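Local structure of putative lipoprotein GNA1162 (Neisseria meningitidis, 4HRV) at the interface of chains A and B. The protein is a putative lipoprotein of the GNA1162-like (DUF799) family that probably binds lipid. Coordinates in Å, arbitrary orientation; residue numbers count along the deposited sequence, not the author numbering. Chains: chain A/B, Putative lipoprotein GNA1162.

Contact 1: the interface of chains A and B. Residues chain A 42, 112, 124-126, 150; chain B 131-132, 136, 138, 141-145.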
loop_
_atom_site.group_PDB
_atom_site.type_symbol
_atom_site.label_atom_id
_atom_site.label_comp_id
_atom_site.label_asym_id
_atom_site.label_seq_id
_atom_site.Cartn_x
_atom_site.Cartn_y
_atom_site.Cartn_z
ATOM N N LEU A 42 -6.156 -10.532 5.361
ATOM C CA LEU A 42 -5.847 -11.124 6.661
ATOM C C LEU A 42 -5.848 -12.664 6.659
ATOM O O LEU A 42 -4.955 -13.293 7.233
ATOM C CB LEU A 42 -6.772 -10.572 7.747
ATOM C CG LEU A 42 -6.560 -9.095 8.092
ATOM C CD1 LEU A 42 -7.662 -8.617 9.061
ATOM C CD2 LEU A 42 -5.176 -8.892 8.702
ATOM N N ALA A 112 -3.466 2.165 11.460
ATOM C CA ALA A 112 -4.006 0.983 12.107
ATOM C C ALA A 112 -3.078 0.448 13.173
ATOM O O ALA A 112 -1.868 0.680 13.140
ATOM C CB ALA A 112 -4.294 -0.084 11.081
ATOM N N TRP A 124 1.256 -4.485 16.589
ATOM C CA TRP A 124 1.683 -3.939 15.310
ATOM C C TRP A 124 1.022 -2.590 15.077
ATOM O O TRP A 124 -0.096 -2.326 15.542
ATOM C CB TRP A 124 1.320 -4.906 14.173
ATOM C CG TRP A 124 1.544 -4.342 12.808
ATOM C CD1 TRP A 124 2.712 -4.359 12.092
ATOM C CD2 TRP A 124 0.578 -3.678 11.984
ATOM N NE1 TRP A 124 2.526 -3.750 10.870
ATOM C CE2 TRP A 124 1.227 -3.322 10.780
ATOM C CE3 TRP A 124 -0.774 -3.352 12.143
ATOM C CZ2 TRP A 124 0.575 -2.647 9.753
ATOM C CZ3 TRP A 124 -1.421 -2.682 11.107
ATOM C CH2 TRP A 124 -0.746 -2.346 9.929
ATOM N N SER A 125 1.727 -1.741 14.351
ATOM C CA SER A 125 1.271 -0.394 14.075
ATOM C C SER A 125 1.731 -0.018 12.663
ATOM O O SER A 125 2.841 -0.354 12.265
ATOM C CB SER A 125 1.906 0.540 15.110
ATOM O OG SER A 125 1.417 1.855 14.995
ATOM N N GLY A 126 0.887 0.678 11.912
ATOM C CA GLY A 126 1.244 1.079 10.562
ATOM C C GLY A 126 0.292 2.111 10.004
ATOM O O GLY A 126 -0.807 2.309 10.536
ATOM N N VAL A 150 5.517 -1.715 -0.481
ATOM C CA VAL A 150 5.506 -2.704 0.599
ATOM C C VAL A 150 6.652 -3.714 0.437
ATOM O O VAL A 150 7.274 -4.122 1.423
ATOM C CB VAL A 150 4.149 -3.430 0.713
ATOM C CG1 VAL A 150 4.211 -4.519 1.784
ATOM C CG2 VAL A 150 3.043 -2.434 1.047
ATOM N N ARG B 131 4.166 3.725 6.242
ATOM C CA ARG B 131 4.960 3.806 7.452
ATOM C C ARG B 131 4.635 2.639 8.363
ATOM O O ARG B 131 3.497 2.161 8.410
ATOM C CB ARG B 131 4.654 5.100 8.206
ATOM C CG ARG B 131 4.754 6.362 7.378
ATOM C CD ARG B 131 4.028 7.502 8.067
ATOM N NE ARG B 131 4.135 7.406 9.521
ATOM C CZ ARG B 131 5.075 8.008 10.241
ATOM N NH1 ARG B 131 5.994 8.756 9.642
ATOM N NH2 ARG B 131 5.095 7.862 11.560
ATOM N N GLU B 132 5.635 2.196 9.109
ATOM C CA GLU B 132 5.452 1.055 9.982
ATOM C C GLU B 132 6.351 1.183 11.194
ATOM O O GLU B 132 7.499 1.615 11.079
ATOM C CB GLU B 132 5.782 -0.219 9.221
ATOM C CG GLU B 132 5.292 -1.477 9.871
ATOM C CD GLU B 132 5.779 -2.705 9.144
ATOM O OE1 GLU B 132 6.963 -2.714 8.738
ATOM O OE2 GLU B 132 4.974 -3.648 8.965
ATOM N N ASN B 136 7.888 -3.825 15.576
ATOM C CA ASN B 136 7.074 -4.994 15.230
ATOM C C ASN B 136 6.734 -5.118 13.741
ATOM O O ASN B 136 5.562 -5.269 13.381
ATOM C CB ASN B 136 5.776 -5.013 16.048
ATOM C CG ASN B 136 6.020 -5.040 17.550
ATOM O OD1 ASN B 136 6.362 -6.079 18.118
ATOM N ND2 ASN B 136 5.820 -3.899 18.204
ATOM N N ASN B 138 5.874 -6.187 10.021
ATOM C CA ASN B 138 4.971 -7.238 9.559
ATOM C C ASN B 138 4.375 -6.897 8.184
ATOM O O ASN B 138 3.446 -6.091 8.074
ATOM C CB ASN B 138 3.856 -7.467 10.593
ATOM C CG ASN B 138 2.997 -8.687 10.284
ATOM O OD1 ASN B 138 2.788 -9.546 11.143
ATOM N ND2 ASN B 138 2.489 -8.762 9.066
ATOM N N LEU B 141 0.382 -7.547 7.635
ATOM C CA LEU B 141 -0.498 -6.489 8.114
ATOM C C LEU B 141 -0.369 -5.196 7.310
ATOM O O LEU B 141 -1.364 -4.538 7.049
ATOM C CB LEU B 141 -0.248 -6.220 9.607
ATOM C CG LEU B 141 -0.505 -7.441 10.488
ATOM C CD1 LEU B 141 -0.129 -7.185 11.943
ATOM C CD2 LEU B 141 -1.970 -7.871 10.381
ATOM N N LEU B 142 0.853 -4.811 6.943
ATOM C CA LEU B 142 1.043 -3.622 6.116
ATOM C C LEU B 142 0.380 -3.836 4.770
ATOM O O LEU B 142 -0.240 -2.931 4.217
ATOM C CB LEU B 142 2.526 -3.324 5.898
ATOM C CG LEU B 142 3.053 -1.945 6.317
ATOM C CD1 LEU B 142 4.259 -1.567 5.459
ATOM C CD2 LEU B 142 1.987 -0.881 6.233
ATOM N N GLY B 143 0.504 -5.055 4.259
ATOM C CA GLY B 143 -0.165 -5.443 3.034
ATOM C C GLY B 143 -1.665 -5.263 3.113
ATOM O O GLY B 143 -2.273 -4.664 2.214
HETATM N N MSE B 144 -2.272 -5.759 4.195
HETATM C CA MSE B 144 -3.724 -5.665 4.323
HETATM C C MSE B 144 -4.167 -4.220 4.458
HETATM O O MSE B 144 -5.208 -3.849 3.937
HETATM C CB MSE B 144 -4.270 -6.511 5.481
HETATM C CG MSE B 144 -4.299 -5.827 6.818
HETATM SE SE MSE B 144 -5.743 -4.525 7.132
HETATM C CE MSE B 144 -4.877 -3.653 8.673
ATOM N N LEU B 145 -3.376 -3.402 5.149
ATOM C CA LEU B 145 -3.691 -1.975 5.242
ATOM C C LEU B 145 -3.638 -1.248 3.894
ATOM O O LEU B 145 -4.564 -0.520 3.558
ATOM C CB LEU B 145 -2.798 -1.261 6.264
ATOM C CG LEU B 145 -3.128 0.228 6.403
ATOM C CD1 LEU B 145 -4.600 0.433 6.787
ATOM C CD2 LEU B 145 -2.212 0.911 7.408
#
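The indole of A:Trp124 is gripped on a face and at an edge by chain B. Over the centre of one face stands B:Leu141, with CB 3.5 Å from the centroid of the six-membered ring in a CH-pi contact. The opposite face carries the backbone N of A:Gly126, from its own strand, offset toward the rim. At the edge, in the ring plane, sit the carboxylate oxygen OE2 of B:Glu132 and the carbonyl O of B:Asn136. A:Trp124 NE1 donates to B:Glu132 OE2 at 3.1 Å, nearly straight at 167°. The carboxylate uses its anti lone pair and stands almost perpendicular to the ring. B:Glu132 OE2 also accepts the backbone N of B:Asn138 at 2.9 Å, from above the carboxylate plane. These two donors hold the carboxylate in place and probably help stabilise its negative charge.

A:Trp124 has CG anti to the backbone N (chi1 172°). It slides past B:Leu141 in the opposite direction, and B:Leu141 CD1 lies 3.4 Å from A:Trp124 CG. One turn on from B:Leu141 in helix 139-154 of chain B, CG of the engineered selenomethionine B:Met144 touches CD2 of A:Leu42, from helix 34-44, at 3.7 Å. The two side chains lie side by side.

A:Gly126 and B:Glu132 form an antiparallel beta bridge. The site thus joins strand 122-132 of chain A to strand 122-133 and helix 139-154 of chain B, and likely helps hold the dimer together.

Contact 2: the interface of chains A and B. Residues chain A 30-31, 33-34, 37-38, 90, 110; chain B 144, 148-149, 151-152.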
loop_
_atom_site.group_PDB
_atom_site.type_symbol
_atom_site.label_atom_id
_atom_site.label_comp_id
_atom_site.label_asym_id
_atom_site.label_seq_id
_atom_site.Cartn_x
_atom_site.Cartn_y
_atom_site.Cartn_z
ATOM N N GLY A 30 -16.157 7.604 3.572
ATOM C CA GLY A 30 -14.739 7.351 3.775
ATOM C C GLY A 30 -14.393 5.957 4.282
ATOM O O GLY A 30 -13.314 5.433 3.987
ATOM N N THR A 31 -15.295 5.355 5.057
ATOM C CA THR A 31 -15.061 4.016 5.593
ATOM C C THR A 31 -15.993 2.970 4.973
ATOM O O THR A 31 -15.838 1.779 5.213
ATOM C CB THR A 31 -15.210 3.969 7.144
ATOM O OG1 THR A 31 -16.519 4.414 7.519
ATOM C CG2 THR A 31 -14.166 4.851 7.817
ATOM N N GLY A 33 -17.480 0.089 3.166
ATOM C CA GLY A 33 -16.922 -1.078 2.503
ATOM C C GLY A 33 -15.538 -1.494 2.967
ATOM O O GLY A 33 -15.009 -2.524 2.544
HETATM N N MSE A 34 -14.939 -0.704 3.846
HETATM C CA MSE A 34 -13.552 -0.949 4.209
HETATM C C MSE A 34 -13.355 -2.169 5.101
HETATM O O MSE A 34 -12.418 -2.956 4.909
HETATM C CB MSE A 34 -12.943 0.273 4.880
HETATM C CG MSE A 34 -11.527 0.041 5.319
HETATM SE SE MSE A 34 -10.756 1.673 6.030
HETATM C CE MSE A 34 -12.348 2.339 6.914
ATOM N N SER A 37 -13.117 -5.134 3.091
ATOM C CA SER A 37 -11.901 -5.285 2.295
ATOM C C SER A 37 -10.724 -5.882 3.075
ATOM O O SER A 37 -9.730 -6.286 2.465
ATOM C CB SER A 37 -11.488 -3.943 1.684
ATOM O OG SER A 37 -10.806 -3.147 2.637
ATOM N N THR A 38 -10.824 -5.935 4.409
ATOM C CA THR A 38 -9.731 -6.455 5.235
ATOM C C THR A 38 -9.736 -7.978 5.338
ATOM O O THR A 38 -8.694 -8.591 5.561
ATOM C CB THR A 38 -9.760 -5.912 6.702
ATOM O OG1 THR A 38 -10.879 -6.468 7.401
ATOM C CG2 THR A 38 -9.827 -4.388 6.738
ATOM N N ILE A 90 -8.701 0.378 12.933
ATOM C CA ILE A 90 -8.353 1.175 11.778
ATOM C C ILE A 90 -9.046 2.525 11.880
ATOM O O ILE A 90 -10.198 2.607 12.292
ATOM C CB ILE A 90 -8.803 0.484 10.471
ATOM C CG1 ILE A 90 -8.104 -0.868 10.302
ATOM C CG2 ILE A 90 -8.540 1.381 9.272
ATOM C CD1 ILE A 90 -8.753 -1.754 9.226
ATOM N N ALA A 110 -4.932 6.334 6.063
ATOM C CA ALA A 110 -5.486 5.582 7.181
ATOM C C ALA A 110 -4.347 5.039 8.032
ATOM O O ALA A 110 -3.216 4.863 7.559
ATOM C CB ALA A 110 -6.360 4.437 6.665
HETATM N N MSE B 144 -2.272 -5.759 4.195
HETATM C CA MSE B 144 -3.724 -5.665 4.323
HETATM C C MSE B 144 -4.167 -4.220 4.458
HETATM O O MSE B 144 -5.208 -3.849 3.937
HETATM C CB MSE B 144 -4.270 -6.511 5.481
HETATM C CG MSE B 144 -4.299 -5.827 6.818
HETATM SE SE MSE B 144 -5.743 -4.525 7.132
HETATM C CE MSE B 144 -4.877 -3.653 8.673
ATOM N N ALA B 148 -6.510 -2.335 1.830
ATOM C CA ALA B 148 -7.763 -1.730 2.243
ATOM C C ALA B 148 -7.862 -0.307 1.717
ATOM O O ALA B 148 -8.924 0.136 1.288
ATOM C CB ALA B 148 -7.862 -1.730 3.757
ATOM N N VAL B 149 -6.756 0.422 1.764
ATOM C CA VAL B 149 -6.801 1.808 1.342
ATOM C C VAL B 149 -7.027 1.900 -0.171
ATOM O O VAL B 149 -7.775 2.751 -0.638
ATOM C CB VAL B 149 -5.552 2.591 1.777
ATOM C CG1 VAL B 149 -5.512 3.943 1.077
ATOM C CG2 VAL B 149 -5.551 2.759 3.301
ATOM N N ASN B 151 -8.645 -0.252 -1.926
ATOM C CA ASN B 151 -10.044 -0.610 -2.126
ATOM C C ASN B 151 -10.949 0.603 -1.943
ATOM O O ASN B 151 -11.884 0.811 -2.716
ATOM C CB ASN B 151 -10.466 -1.734 -1.178
ATOM C CG ASN B 151 -11.886 -2.209 -1.434
ATOM O OD1 ASN B 151 -12.114 -3.136 -2.212
ATOM N ND2 ASN B 151 -12.850 -1.570 -0.784
ATOM N N GLN B 152 -10.671 1.410 -0.922
ATOM C CA GLN B 152 -11.445 2.631 -0.708
ATOM C C GLN B 152 -11.330 3.595 -1.889
ATOM O O GLN B 152 -12.307 4.238 -2.265
ATOM C CB GLN B 152 -11.034 3.335 0.583
ATOM C CG GLN B 152 -11.294 2.513 1.841
ATOM C CD GLN B 152 -12.671 1.879 1.844
ATOM O OE1 GLN B 152 -12.822 0.699 1.531
ATOM N NE2 GLN B 152 -13.686 2.660 2.201
#
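A:Gly33, with positive phi (79°), directly precedes helix 34-44 of chain A, which packs against helix 139-154 of chain B. B:Gln152 leaves its helix with CG anti to the carbonyl carbon and bends at chi2 (-46°). Its side chain crosses that of A:Met34, an engineered selenomethionine, at about a right angle. B:Gln152 CD lies 3.4 Å from A:Met34 CB. The amide nitrogen NE2 of B:Gln152 makes a weak hydrogen bond to A:Gly30 O at 3.3 Å. B:Asn151 ND2 donates to B:Gln152 OE1 at 3.2 Å and so helps fix the rotation of that amide.

A:Ser37 OG takes the crowded position between backbone N and carbonyl carbon (chi1 80°). A:Ser37 OG donates to A:Met34 O at 2.8 Å, on a lone pair in the carbonyl plane. The hydroxyl also packs on B:Ala148, with A:Ser37 OG 3.4 Å from B:Ala148 CA. A:Ser37 CB meets the amide carbon CG of B:Asn151 at 3.6 Å. A:Thr38 CG2 lies alongside the selenium of B:Met144. On the strand side, A:Ala110 CB touches B:Val149 CG2 at 3.8 Å.

The chain B helix therefore runs between helix 34-44 and strand 106-116 of chain A.

Contact 3: the interface of chains A and B. Residues chain A 29, 32, 95, 108; chain B 149, 152-153, 156.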
loop_
_atom_site.group_PDB
_atom_site.type_symbol
_atom_site.label_atom_id
_atom_site.label_comp_id
_atom_site.label_asym_id
_atom_site.label_seq_id
_atom_site.Cartn_x
_atom_site.Cartn_y
_atom_site.Cartn_z
ATOM N N ASN A 29 -18.718 8.458 3.347
ATOM C CA ASN A 29 -18.403 7.152 2.772
ATOM C C ASN A 29 -16.933 6.764 2.897
ATOM O O ASN A 29 -16.513 5.719 2.396
ATOM C CB ASN A 29 -18.856 7.083 1.306
ATOM C CG ASN A 29 -20.373 7.027 1.163
ATOM O OD1 ASN A 29 -21.082 6.625 2.090
ATOM N ND2 ASN A 29 -20.876 7.426 0.000
ATOM N N TRP A 32 -16.968 3.406 4.183
ATOM C CA TRP A 32 -17.886 2.454 3.566
ATOM C C TRP A 32 -17.127 1.332 2.853
ATOM O O TRP A 32 -16.240 1.594 2.047
ATOM C CB TRP A 32 -18.824 3.152 2.580
ATOM C CG TRP A 32 -19.746 2.201 1.875
ATOM C CD1 TRP A 32 -19.560 1.636 0.648
ATOM C CD2 TRP A 32 -20.994 1.695 2.365
ATOM N NE1 TRP A 32 -20.618 0.815 0.340
ATOM C CE2 TRP A 32 -21.512 0.834 1.376
ATOM C CE3 TRP A 32 -21.724 1.888 3.542
ATOM C CZ2 TRP A 32 -22.724 0.168 1.528
ATOM C CZ3 TRP A 32 -22.931 1.226 3.691
ATOM C CH2 TRP A 32 -23.418 0.375 2.689
ATOM N N TYR A 95 -9.777 11.448 3.385
ATOM C CA TYR A 95 -10.603 10.929 2.311
ATOM C C TYR A 95 -11.191 12.097 1.527
ATOM O O TYR A 95 -11.952 12.889 2.067
ATOM C CB TYR A 95 -11.719 10.056 2.880
ATOM C CG TYR A 95 -12.500 9.308 1.827
ATOM C CD1 TYR A 95 -13.612 9.878 1.219
ATOM C CD2 TYR A 95 -12.124 8.033 1.436
ATOM C CE1 TYR A 95 -14.330 9.194 0.250
ATOM C CE2 TYR A 95 -12.832 7.342 0.473
ATOM C CZ TYR A 95 -13.934 7.924 -0.118
ATOM O OH TYR A 95 -14.635 7.229 -1.076
ATOM N N VAL A 108 -6.489 9.074 -0.039
ATOM C CA VAL A 108 -6.988 8.382 1.143
ATOM C C VAL A 108 -5.805 8.065 2.041
ATOM O O VAL A 108 -4.749 7.653 1.569
ATOM C CB VAL A 108 -7.752 7.086 0.798
ATOM C CG1 VAL A 108 -8.225 6.377 2.089
ATOM C CG2 VAL A 108 -8.940 7.395 -0.092
ATOM N N VAL B 149 -6.756 0.422 1.764
ATOM C CA VAL B 149 -6.801 1.808 1.342
ATOM C C VAL B 149 -7.027 1.900 -0.171
ATOM O O VAL B 149 -7.775 2.751 -0.638
ATOM C CB VAL B 149 -5.552 2.591 1.777
ATOM C CG1 VAL B 149 -5.512 3.943 1.077
ATOM C CG2 VAL B 149 -5.551 2.759 3.301
ATOM N N GLN B 152 -10.671 1.410 -0.922
ATOM C CA GLN B 152 -11.445 2.631 -0.708
ATOM C C GLN B 152 -11.330 3.595 -1.889
ATOM O O GLN B 152 -12.307 4.238 -2.265
ATOM C CB GLN B 152 -11.034 3.335 0.583
ATOM C CG GLN B 152 -11.294 2.513 1.841
ATOM C CD GLN B 152 -12.671 1.879 1.844
ATOM O OE1 GLN B 152 -12.822 0.699 1.531
ATOM N NE2 GLN B 152 -13.686 2.660 2.201
ATOM N N ILE B 153 -10.137 3.706 -2.461
ATOM C CA ILE B 153 -9.949 4.580 -3.616
ATOM C C ILE B 153 -10.713 4.015 -4.812
ATOM O O ILE B 153 -11.371 4.753 -5.551
ATOM C CB ILE B 153 -8.453 4.762 -3.968
ATOM C CG1 ILE B 153 -7.715 5.441 -2.816
ATOM C CG2 ILE B 153 -8.294 5.595 -5.229
ATOM C CD1 ILE B 153 -6.204 5.489 -2.985
ATOM N N SER B 156 -14.633 4.778 -5.057
ATOM C CA SER B 156 -14.992 6.183 -4.907
ATOM C C SER B 156 -15.322 6.820 -6.257
ATOM O O SER B 156 -16.168 6.329 -7.003
ATOM C CB SER B 156 -13.843 6.950 -4.254
ATOM O OG SER B 156 -12.724 7.012 -5.125
#
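B:Gln152 NE2 donates to the backbone carbonyl O of A:Trp32 at 2.8 Å, a polar link from helix 139-154 to a loop of chain A, beside the helix-on-sheet packing of this GNA1162-like family member. The bond is nearly straight, 173° at the hydrogen. The carbonyl oxygen lies in the plane of the donor amide. Seen from the acceptor, the donor stands 41° above the carbonyl plane, so it is not on a lone pair.

Beside this, A:Val108, from strand 106-116, faces the helix with its two methyl branches split between two residues. A:Val108 CG2 meets B:Ile153 CG1 at 3.6 Å. A:Val108 CG1 meets B:Val149 CG1 at 3.8 Å. Both pairs slide past each other in opposite directions. CG1 of A:Val108 is anti to its backbone N, and this spreads the branches along the helix.

A:Tyr95 comes from the strand 86-96 with CG anti to the backbone N. Its hydroxyl tip touches the last modelled residue of chain B: A:Tyr95 OH lies 3.3 Å from B:Ser156 CB.

In the next shell, B:Ser156 OG bonds to B:Ile153 O at 2.7 Å, in the carbonyl plane on a lone pair. OG reaches it from the crowded position between backbone N and carbonyl carbon (chi1 67°). This hydroxyl caps a carbonyl near the C-terminal end of helix 139-154, and fixes which way OG turns while CB meets the tyrosine.

Contact 4: the interface of chains A and B. Residues chain A 138, 140-141, 144; chain B 16, 38, 41-42, 45, 47, 88, 114, 124.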
loop_
_atom_site.group_PDB
_atom_site.type_symbol
_atom_site.label_atom_id
_atom_site.label_comp_id
_atom_site.label_asym_id
_atom_site.label_seq_id
_atom_site.Cartn_x
_atom_site.Cartn_y
_atom_site.Cartn_z
ATOM N N ASN A 138 -7.190 4.132 -11.792
ATOM C CA ASN A 138 -6.786 2.747 -12.010
ATOM C C ASN A 138 -6.151 2.085 -10.788
ATOM O O ASN A 138 -4.990 2.343 -10.459
ATOM C CB ASN A 138 -5.838 2.637 -13.211
ATOM C CG ASN A 138 -5.455 1.198 -13.517
ATOM O OD1 ASN A 138 -5.981 0.260 -12.916
ATOM N ND2 ASN A 138 -4.551 1.017 -14.468
ATOM N N GLY A 140 -5.395 -0.965 -10.730
ATOM C CA GLY A 140 -4.376 -1.857 -11.261
ATOM C C GLY A 140 -2.997 -1.262 -11.037
ATOM O O GLY A 140 -2.143 -1.826 -10.342
ATOM N N LEU A 141 -2.784 -0.091 -11.619
ATOM C CA LEU A 141 -1.516 0.605 -11.459
ATOM C C LEU A 141 -1.287 1.064 -10.025
ATOM O O LEU A 141 -0.172 1.002 -9.527
ATOM C CB LEU A 141 -1.435 1.779 -12.433
ATOM C CG LEU A 141 -1.573 1.289 -13.876
ATOM C CD1 LEU A 141 -1.796 2.453 -14.832
ATOM C CD2 LEU A 141 -0.338 0.479 -14.264
HETATM N N MSE A 144 -0.034 -1.857 -8.150
HETATM C CA MSE A 144 1.353 -2.176 -8.459
HETATM C C MSE A 144 2.289 -1.281 -7.670
HETATM O O MSE A 144 3.304 -1.740 -7.165
HETATM C CB MSE A 144 1.629 -2.034 -9.959
HETATM C CG MSE A 144 3.099 -2.022 -10.330
HETATM SE SE MSE A 144 3.909 -0.251 -10.072
HETATM C CE MSE A 144 2.699 0.820 -11.183
ATOM N N ILE B 16 4.035 -2.390 -21.335
ATOM C CA ILE B 16 4.596 -1.376 -20.463
ATOM C C ILE B 16 6.058 -1.640 -20.174
ATOM O O ILE B 16 6.414 -2.701 -19.651
ATOM C CB ILE B 16 3.858 -1.335 -19.132
ATOM C CG1 ILE B 16 2.408 -0.895 -19.338
ATOM C CG2 ILE B 16 4.564 -0.414 -18.149
ATOM C CD1 ILE B 16 1.620 -0.847 -18.026
ATOM N N THR B 38 7.660 -5.209 -9.663
ATOM C CA THR B 38 6.531 -4.626 -10.366
ATOM C C THR B 38 5.932 -5.599 -11.372
ATOM O O THR B 38 4.829 -5.388 -11.860
ATOM C CB THR B 38 6.917 -3.332 -11.115
ATOM O OG1 THR B 38 7.776 -3.658 -12.214
ATOM C CG2 THR B 38 7.628 -2.371 -10.195
ATOM N N PRO B 41 2.338 -7.760 -10.094
ATOM C CA PRO B 41 1.122 -6.941 -10.090
ATOM C C PRO B 41 0.722 -6.389 -11.461
ATOM O O PRO B 41 -0.476 -6.307 -11.741
ATOM C CB PRO B 41 1.444 -5.815 -9.087
ATOM C CG PRO B 41 2.897 -5.949 -8.763
ATOM C CD PRO B 41 3.285 -7.358 -9.041
ATOM N N LEU B 42 1.690 -6.031 -12.311
ATOM C CA LEU B 42 1.356 -5.529 -13.643
ATOM C C LEU B 42 0.769 -6.622 -14.545
ATOM O O LEU B 42 -0.188 -6.382 -15.280
ATOM C CB LEU B 42 2.571 -4.870 -14.322
ATOM C CG LEU B 42 3.003 -3.498 -13.789
ATOM C CD1 LEU B 42 4.247 -2.993 -14.526
ATOM C CD2 LEU B 42 1.863 -2.497 -13.923
ATOM N N ALA B 45 -2.621 -7.535 -13.512
ATOM C CA ALA B 45 -3.586 -6.519 -13.937
ATOM C C ALA B 45 -3.831 -6.556 -15.441
ATOM O O ALA B 45 -4.619 -5.766 -15.971
ATOM C CB ALA B 45 -3.148 -5.131 -13.494
ATOM N N TYR B 47 -1.483 -6.240 -18.053
ATOM C CA TYR B 47 -0.499 -5.610 -18.947
ATOM C C TYR B 47 0.605 -6.583 -19.340
ATOM O O TYR B 47 0.880 -7.549 -18.634
ATOM C CB TYR B 47 0.149 -4.380 -18.297
ATOM C CG TYR B 47 -0.824 -3.303 -17.896
ATOM C CD1 TYR B 47 -1.286 -2.379 -18.820
ATOM C CD2 TYR B 47 -1.282 -3.211 -16.590
ATOM C CE1 TYR B 47 -2.182 -1.390 -18.457
ATOM C CE2 TYR B 47 -2.178 -2.229 -16.216
ATOM C CZ TYR B 47 -2.624 -1.322 -17.152
ATOM O OH TYR B 47 -3.515 -0.345 -16.783
ATOM N N LEU B 88 6.661 3.305 -17.695
ATOM C CA LEU B 88 6.337 3.548 -16.302
ATOM C C LEU B 88 7.549 4.087 -15.568
ATOM O O LEU B 88 8.601 3.447 -15.529
ATOM C CB LEU B 88 5.822 2.259 -15.650
ATOM C CG LEU B 88 5.477 2.352 -14.160
ATOM C CD1 LEU B 88 4.248 3.233 -13.942
ATOM C CD2 LEU B 88 5.249 0.954 -13.604
ATOM N N LEU B 114 2.600 6.914 -15.614
ATOM C CA LEU B 114 2.625 6.090 -16.816
ATOM C C LEU B 114 2.468 6.997 -18.031
ATOM O O LEU B 114 1.520 7.762 -18.113
ATOM C CB LEU B 114 1.473 5.090 -16.808
ATOM C CG LEU B 114 1.527 4.085 -17.960
ATOM C CD1 LEU B 114 2.682 3.129 -17.724
ATOM C CD2 LEU B 114 0.219 3.311 -18.117
ATOM N N TRP B 124 -1.479 8.026 -16.569
ATOM C CA TRP B 124 -1.835 7.736 -15.184
ATOM C C TRP B 124 -0.759 8.278 -14.261
ATOM O O TRP B 124 0.402 8.355 -14.648
ATOM C CB TRP B 124 -1.944 6.226 -14.984
ATOM C CG TRP B 124 -2.102 5.814 -13.547
ATOM C CD1 TRP B 124 -3.271 5.722 -12.855
ATOM C CD2 TRP B 124 -1.063 5.438 -12.635
ATOM N NE1 TRP B 124 -3.030 5.311 -11.565
ATOM C CE2 TRP B 124 -1.683 5.124 -11.402
ATOM C CE3 TRP B 124 0.326 5.317 -12.742
ATOM C CZ2 TRP B 124 -0.961 4.713 -10.279
ATOM C CZ3 TRP B 124 1.049 4.910 -11.620
ATOM C CH2 TRP B 124 0.399 4.610 -10.406
#
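A:Leu141 points CG away from its carbonyl carbon (chi1 -59°), and B:Trp124 has CG anti to its backbone N (chi1 171°), so the leucine slides past the indole with CB over its face. A:Leu141 CB stands over the centre of the face, 3.5 Å from the centroid of the B:Trp124 six-membered ring in a CH-pi contact. Its two methyl branches part. A:Leu141 CD1 reaches B:Trp124 and B:Leu114, 3.9 Å from CD2 of the latter. A:Leu141 CD2 meets B:Leu42 CD2 at 3.7 Å and ring carbon CE2 of B:Tyr47 at 3.8 Å, the leucine and tyrosine crossing at about a right angle. On that tyrosine, B:Ile16 CD1 covers one face, offset toward the rim.

The engineered selenomethionine A:Met144 starts anti to its backbone N (chi1 166°), then bends at chi2 and chi3. It runs alongside B:Leu42, then meets B:Leu88 tip to tip, with A:Met144 CE 3.5 Å from B:Leu88 CD2. A:Met144 CA rests on B:Pro41 CB at 3.7 Å.

At the rim, A:Asn138 is poorly ordered, and its bond to the B:Tyr47 hydroxyl is weak.

The site seats the chain A helix 139-155 against an apolar surface of chain B built by B:Leu42, B:Leu88, B:Leu114 and B:Trp124, and probably supports the dimer.

Contacts 2 and 3 are neighbours, with C-alpha centres about 7 Å apart, and share B:Val149 and B:Gln152. Contact 1 lies about 13 Å from contact 2, sharing B:Met144, and about 18 Å from contact 3. All three run along the chain B helix 139-154. Contact 4 is about 20 to 22 Å from the others and uses the matching helix of chain A. The interface is two-fold symmetric and contact 4 overlaps the twin of contact 1, though the engineered A:Met144 and B:Met144 turn differently. The C-terminal helix of each chain packs against the other chain. This is consistent with a dimer but does not prove one.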